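Local coordinates for protein PAN2-PAN3 deadenylation complex catalytic subunit pan2 (Neurospora crassa, PDB 4CZW) that probably shortens the poly(A) tails of mRNA as the catalytic exonuclease subunit of the PAN2-PAN3 deadenylation complex, releasing 5'-AMP, at residues T226-E238 and I292-E305. Residues are numbered along the deposited sequence; the frame is centred on the assembly and turned at random.
Sequences TFSQVLKAGLENE and IGIIVDQGHVYCYE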
loop_
_atom_site.group_PDB
_atom_site.type_symbol
_atom_site.label_atom_id
_atom_site.label_comp_id
_atom_site.label_asym_id
_atom_site.label_seq_id
_atom_site.Cartn_x
_atom_site.Cartn_y
_atom_site.Cartn_z
ATOM N N THR A 226 22.802 -24.747 3.418
ATOM C CA THR A 226 22.741 -23.303 3.622
ATOM C C THR A 226 21.639 -22.651 2.794
ATOM O O THR A 226 21.110 -23.253 1.859
ATOM C CB THR A 226 24.083 -22.632 3.278
ATOM O OG1 THR A 226 24.346 -22.768 1.876
ATOM C CG2 THR A 226 25.215 -23.271 4.066
ATOM N N PHE A 227 21.299 -21.415 3.149
ATOM C CA PHE A 227 20.281 -20.653 2.433
ATOM C C PHE A 227 20.751 -20.300 1.027
ATOM O O PHE A 227 19.953 -20.233 0.093
ATOM C CB PHE A 227 19.922 -19.382 3.208
ATOM C CG PHE A 227 18.986 -18.464 2.470
ATOM C CD1 PHE A 227 17.626 -18.722 2.436
ATOM C CD2 PHE A 227 19.466 -17.339 1.819
ATOM C CE1 PHE A 227 16.763 -17.880 1.761
ATOM C CE2 PHE A 227 18.608 -16.493 1.141
ATOM C CZ PHE A 227 17.255 -16.764 1.112
ATOM N N SER A 228 22.054 -20.072 0.887
ATOM C CA SER A 228 22.646 -19.743 -0.403
ATOM C C SER A 228 22.473 -20.892 -1.393
ATOM O O SER A 228 22.243 -20.671 -2.582
ATOM C CB SER A 228 24.130 -19.404 -0.241
ATOM O OG SER A 228 24.307 -18.278 0.600
ATOM N N GLN A 229 22.581 -22.117 -0.889
ATOM C CA GLN A 229 22.409 -23.308 -1.713
ATOM C C GLN A 229 20.949 -23.501 -2.110
ATOM O O GLN A 229 20.650 -23.915 -3.231
ATOM C CB GLN A 229 22.923 -24.544 -0.975
ATOM C CG GLN A 229 24.428 -24.563 -0.764
ATOM C CD GLN A 229 24.866 -25.633 0.216
ATOM O OE1 GLN A 229 24.048 -26.190 0.950
ATOM N NE2 GLN A 229 26.161 -25.926 0.233
ATOM N N VAL A 230 20.044 -23.204 -1.183
ATOM C CA VAL A 230 18.613 -23.327 -1.436
ATOM C C VAL A 230 18.156 -22.281 -2.451
ATOM O O VAL A 230 17.338 -22.565 -3.328
ATOM C CB VAL A 230 17.799 -23.187 -0.130
ATOM C CG1 VAL A 230 16.309 -23.136 -0.422
ATOM C CG2 VAL A 230 18.119 -24.336 0.814
ATOM N N LEU A 231 18.701 -21.075 -2.333
ATOM C CA LEU A 231 18.403 -20.000 -3.273
ATOM C C LEU A 231 18.903 -20.341 -4.675
ATOM O O LEU A 231 18.193 -20.144 -5.662
ATOM C CB LEU A 231 19.025 -18.686 -2.799
ATOM C CG LEU A 231 18.912 -17.498 -3.756
ATOM C CD1 LEU A 231 17.457 -17.209 -4.085
ATOM C CD2 LEU A 231 19.583 -16.270 -3.168
ATOM N N LYS A 232 20.128 -20.851 -4.751
ATOM C CA LYS A 232 20.728 -21.242 -6.022
ATOM C C LYS A 232 19.921 -22.344 -6.701
ATOM O O LYS A 232 19.701 -22.311 -7.912
ATOM C CB LYS A 232 22.171 -21.704 -5.811
ATOM C CG LYS A 232 22.799 -22.353 -7.033
ATOM C CD LYS A 232 24.228 -22.791 -6.760
ATOM C CE LYS A 232 24.817 -23.516 -7.958
ATOM N NZ LYS A 232 24.768 -22.685 -9.193
ATOM N N ALA A 233 19.480 -23.317 -5.910
ATOM C CA ALA A 233 18.702 -24.435 -6.428
ATOM C C ALA A 233 17.341 -23.975 -6.939
ATOM O O ALA A 233 16.782 -24.566 -7.863
ATOM C CB ALA A 233 18.533 -25.500 -5.357
ATOM N N GLY A 234 16.814 -22.915 -6.334
ATOM C CA GLY A 234 15.521 -22.383 -6.722
ATOM C C GLY A 234 15.570 -21.620 -8.030
ATOM O O GLY A 234 14.706 -21.791 -8.889
ATOM N N LEU A 235 16.585 -20.776 -8.180
ATOM C CA LEU A 235 16.746 -19.964 -9.383
ATOM C C LEU A 235 17.004 -20.823 -10.619
ATOM O O LEU A 235 16.407 -20.604 -11.673
ATOM C CB LEU A 235 17.886 -18.960 -9.197
ATOM C CG LEU A 235 17.627 -17.807 -8.225
ATOM C CD1 LEU A 235 18.927 -17.138 -7.820
ATOM C CD2 LEU A 235 16.690 -16.793 -8.851
ATOM N N GLU A 236 17.895 -21.799 -10.481
ATOM C CA GLU A 236 18.254 -22.670 -11.594
ATOM C C GLU A 236 17.237 -23.791 -11.781
ATOM O O GLU A 236 16.427 -24.062 -10.894
ATOM C CB GLU A 236 19.650 -23.258 -11.377
ATOM C CG GLU A 236 20.756 -22.217 -11.327
ATOM C CD GLU A 236 22.115 -22.824 -11.044
ATOM O OE1 GLU A 236 22.163 -23.968 -10.544
ATOM O OE2 GLU A 236 23.135 -22.160 -11.325
ATOM N N ASN A 237 17.285 -24.441 -12.941
ATOM C CA ASN A 237 16.374 -25.537 -13.247
ATOM C C ASN A 237 16.923 -26.453 -14.336
ATOM O O ASN A 237 16.852 -26.133 -15.523
ATOM C CB ASN A 237 15.007 -24.990 -13.670
ATOM C CG ASN A 237 13.921 -26.056 -13.672
ATOM O OD1 ASN A 237 14.204 -27.254 -13.638
ATOM N ND2 ASN A 237 12.669 -25.618 -13.719
ATOM N N GLU A 238 17.473 -27.591 -13.924
ATOM C CA GLU A 238 17.920 -28.611 -14.863
ATOM C C GLU A 238 16.963 -29.797 -14.831
ATOM O O GLU A 238 16.555 -30.244 -13.760
ATOM C CB GLU A 238 19.343 -29.069 -14.538
ATOM C CG GLU A 238 20.404 -27.995 -14.714
ATOM C CD GLU A 238 21.802 -28.506 -14.417
ATOM O OE1 GLU A 238 21.927 -29.649 -13.927
ATOM O OE2 GLU A 238 22.775 -27.766 -14.675
ATOM N N ILE A 292 23.314 -11.307 1.368
ATOM C CA ILE A 292 23.786 -12.320 0.429
ATOM C C ILE A 292 24.454 -11.685 -0.785
ATOM O O ILE A 292 24.187 -10.531 -1.123
ATOM C CB ILE A 292 22.639 -13.229 -0.059
ATOM C CG1 ILE A 292 21.544 -12.399 -0.731
ATOM C CG2 ILE A 292 22.066 -14.040 1.090
ATOM C CD1 ILE A 292 20.388 -13.222 -1.255
ATOM N N GLY A 293 25.328 -12.447 -1.433
ATOM C CA GLY A 293 25.964 -12.008 -2.660
ATOM C C GLY A 293 25.743 -13.028 -3.757
ATOM O O GLY A 293 25.955 -14.222 -3.549
ATOM N N ILE A 294 25.311 -12.565 -4.927
ATOM C CA ILE A 294 24.980 -13.471 -6.021
ATOM C C ILE A 294 25.839 -13.232 -7.264
ATOM O O ILE A 294 26.006 -12.095 -7.711
ATOM C CB ILE A 294 23.491 -13.356 -6.405
ATOM C CG1 ILE A 294 22.604 -13.621 -5.187
ATOM C CG2 ILE A 294 23.152 -14.327 -7.524
ATOM C CD1 ILE A 294 21.119 -13.552 -5.476
ATOM N N ILE A 295 26.385 -14.316 -7.810
ATOM C CA ILE A 295 27.197 -14.260 -9.021
ATOM C C ILE A 295 26.485 -14.916 -10.202
ATOM O O ILE A 295 26.105 -16.081 -10.128
ATOM C CB ILE A 295 28.565 -14.956 -8.830
ATOM C CG1 ILE A 295 29.250 -14.488 -7.545
ATOM C CG2 ILE A 295 29.460 -14.701 -10.030
ATOM C CD1 ILE A 295 30.745 -14.743 -7.530
ATOM N N VAL A 296 26.306 -14.169 -11.287
ATOM C CA VAL A 296 25.752 -14.739 -12.511
ATOM C C VAL A 296 26.854 -14.935 -13.549
ATOM O O VAL A 296 27.374 -13.965 -14.102
ATOM C CB VAL A 296 24.641 -13.857 -13.112
ATOM C CG1 VAL A 296 24.160 -14.443 -14.433
ATOM C CG2 VAL A 296 23.484 -13.717 -12.134
ATOM N N ASP A 297 27.206 -16.190 -13.809
ATOM C CA ASP A 297 28.291 -16.501 -14.735
ATOM C C ASP A 297 27.947 -17.661 -15.665
ATOM O O ASP A 297 27.758 -18.794 -15.217
ATOM C CB ASP A 297 29.572 -16.821 -13.961
ATOM C CG ASP A 297 30.758 -17.065 -14.874
ATOM O OD1 ASP A 297 30.803 -16.462 -15.966
ATOM O OD2 ASP A 297 31.647 -17.859 -14.496
ATOM N N GLN A 298 27.875 -17.363 -16.961
ATOM C CA GLN A 298 27.613 -18.358 -18.001
ATOM C C GLN A 298 26.337 -19.158 -17.748
ATOM O O GLN A 298 26.342 -20.387 -17.803
ATOM C CB GLN A 298 28.807 -19.308 -18.140
ATOM C CG GLN A 298 30.088 -18.625 -18.597
ATOM C CD GLN A 298 31.246 -19.592 -18.753
ATOM O OE1 GLN A 298 31.158 -20.753 -18.354
ATOM N NE2 GLN A 298 32.340 -19.115 -19.334
ATOM N N GLY A 299 25.249 -18.449 -17.467
ATOM C CA GLY A 299 23.952 -19.076 -17.283
ATOM C C GLY A 299 23.746 -19.697 -15.915
ATOM O O GLY A 299 22.675 -20.232 -15.625
ATOM N N HIS A 300 24.768 -19.627 -15.069
ATOM C CA HIS A 300 24.684 -20.198 -13.730
ATOM C C HIS A 300 24.636 -19.114 -12.657
ATOM O O HIS A 300 25.048 -17.978 -12.886
ATOM C CB HIS A 300 25.866 -21.136 -13.473
ATOM C CG HIS A 300 25.865 -22.358 -14.339
ATOM N ND1 HIS A 300 25.017 -23.423 -14.121
ATOM C CD2 HIS A 300 26.609 -22.684 -15.422
ATOM C CE1 HIS A 300 25.239 -24.353 -15.034
ATOM N NE2 HIS A 300 26.199 -23.930 -15.834
ATOM N N VAL A 301 24.126 -19.479 -11.486
ATOM C CA VAL A 301 24.009 -18.549 -10.371
ATOM C C VAL A 301 24.735 -19.080 -9.140
ATOM O O VAL A 301 24.556 -20.233 -8.753
ATOM C CB VAL A 301 22.531 -18.273 -10.021
ATOM C CG1 VAL A 301 22.405 -17.702 -8.620
ATOM C CG2 VAL A 301 21.912 -17.337 -11.045
ATOM N N TYR A 302 25.563 -18.233 -8.534
ATOM C CA TYR A 302 26.308 -18.613 -7.340
ATOM C C TYR A 302 26.030 -17.642 -6.197
ATOM O O TYR A 302 26.253 -16.440 -6.325
ATOM C CB TYR A 302 27.806 -18.666 -7.643
ATOM C CG TYR A 302 28.146 -19.506 -8.852
ATOM C CD1 TYR A 302 28.331 -20.878 -8.739
ATOM C CD2 TYR A 302 28.277 -18.929 -10.110
ATOM C CE1 TYR A 302 28.639 -21.650 -9.842
ATOM C CE2 TYR A 302 28.584 -19.694 -11.218
ATOM C CZ TYR A 302 28.763 -21.054 -11.079
ATOM O OH TYR A 302 29.071 -21.820 -12.181
ATOM N N CYS A 303 25.543 -18.171 -5.079
ATOM C CA CYS A 303 25.182 -17.340 -3.937
ATOM C C CYS A 303 26.096 -17.595 -2.741
ATOM O O CYS A 303 26.477 -18.734 -2.470
ATOM C CB CYS A 303 23.724 -17.582 -3.544
ATOM S SG CYS A 303 23.116 -16.499 -2.231
ATOM N N TYR A 304 26.442 -16.528 -2.027
ATOM C CA TYR A 304 27.324 -16.638 -0.869
ATOM C C TYR A 304 26.777 -15.861 0.326
ATOM O O TYR A 304 26.045 -14.886 0.163
ATOM C CB TYR A 304 28.729 -16.142 -1.218
ATOM C CG TYR A 304 29.318 -16.800 -2.444
ATOM C CD1 TYR A 304 29.912 -18.052 -2.367
ATOM C CD2 TYR A 304 29.277 -16.169 -3.680
ATOM C CE1 TYR A 304 30.451 -18.659 -3.486
ATOM C CE2 TYR A 304 29.813 -16.767 -4.804
ATOM C CZ TYR A 304 30.399 -18.010 -4.702
ATOM O OH TYR A 304 30.933 -18.608 -5.820
ATOM N N GLU A 305 27.143 -16.303 1.526
ATOM C CA GLU A 305 26.673 -15.671 2.753
ATOM C C GLU A 305 27.716 -15.781 3.861
ATOM O O GLU A 305 28.645 -16.584 3.771
ATOM C CB GLU A 305 25.357 -16.305 3.209
ATOM C CG GLU A 305 25.493 -17.754 3.645
ATOM C CD GLU A 305 24.160 -18.396 3.975
ATOM O OE1 GLU A 305 23.333 -18.560 3.053
ATOM O OE2 GLU A 305 23.938 -18.735 5.156
HETATM O O HOH W 1 22.241 -20.458 5.590
#
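Glu305 reaches from strand 300-305 to the first turn of helix 227-235, where its OE1 takes two bonds from Ser228: the backbone N lies 2.9 Å from OE1, nearly in line with the C-O bond, and Ser228 OG meets the anti lone pair of OE1 at 2.7 Å. A water links Glu305 OE2 to Phe227 N, so the carboxylate grips the helix N-terminus beside the Thr226-Gln229 capping box, a setting likely to stabilise its negative charge. At the far end Glu236 OE2 accepts from Val301 N in an almost straight bond (174°) and from Lys232 NZ, a salt bridge (NZ to OE2 2.7 Å) that meets the carboxylate from above its plane. Lys232 is extended as far as CE and bends at its last torsion (57°), so that NZ hydrogen-bonds to Val301 O and sits obliquely to the Tyr302 ring, an off-centre cation-pi contact. Replacing Lys232 by an alanine removes the ammonium group, which would probably leave Glu236 without its charge partner and Val301 O without this donor. Between these polar ends, Leu231 CD2 packs against Cys303 SG and Ile292 CD1, both 3.7 Å away, while the Leu235 side chain crosses that of Val301 at about a right angle, CD1 against CG1 (3.6 Å). Leu269 and Ile260 extend this apolar layer. The helix runs nearly antiparallel to strand 300-305 (161°), lying on a beta-hairpin closed by a type I' turn, within the USP-like pseudo-UCH domain predicted to be a catalytically inactive scaffold.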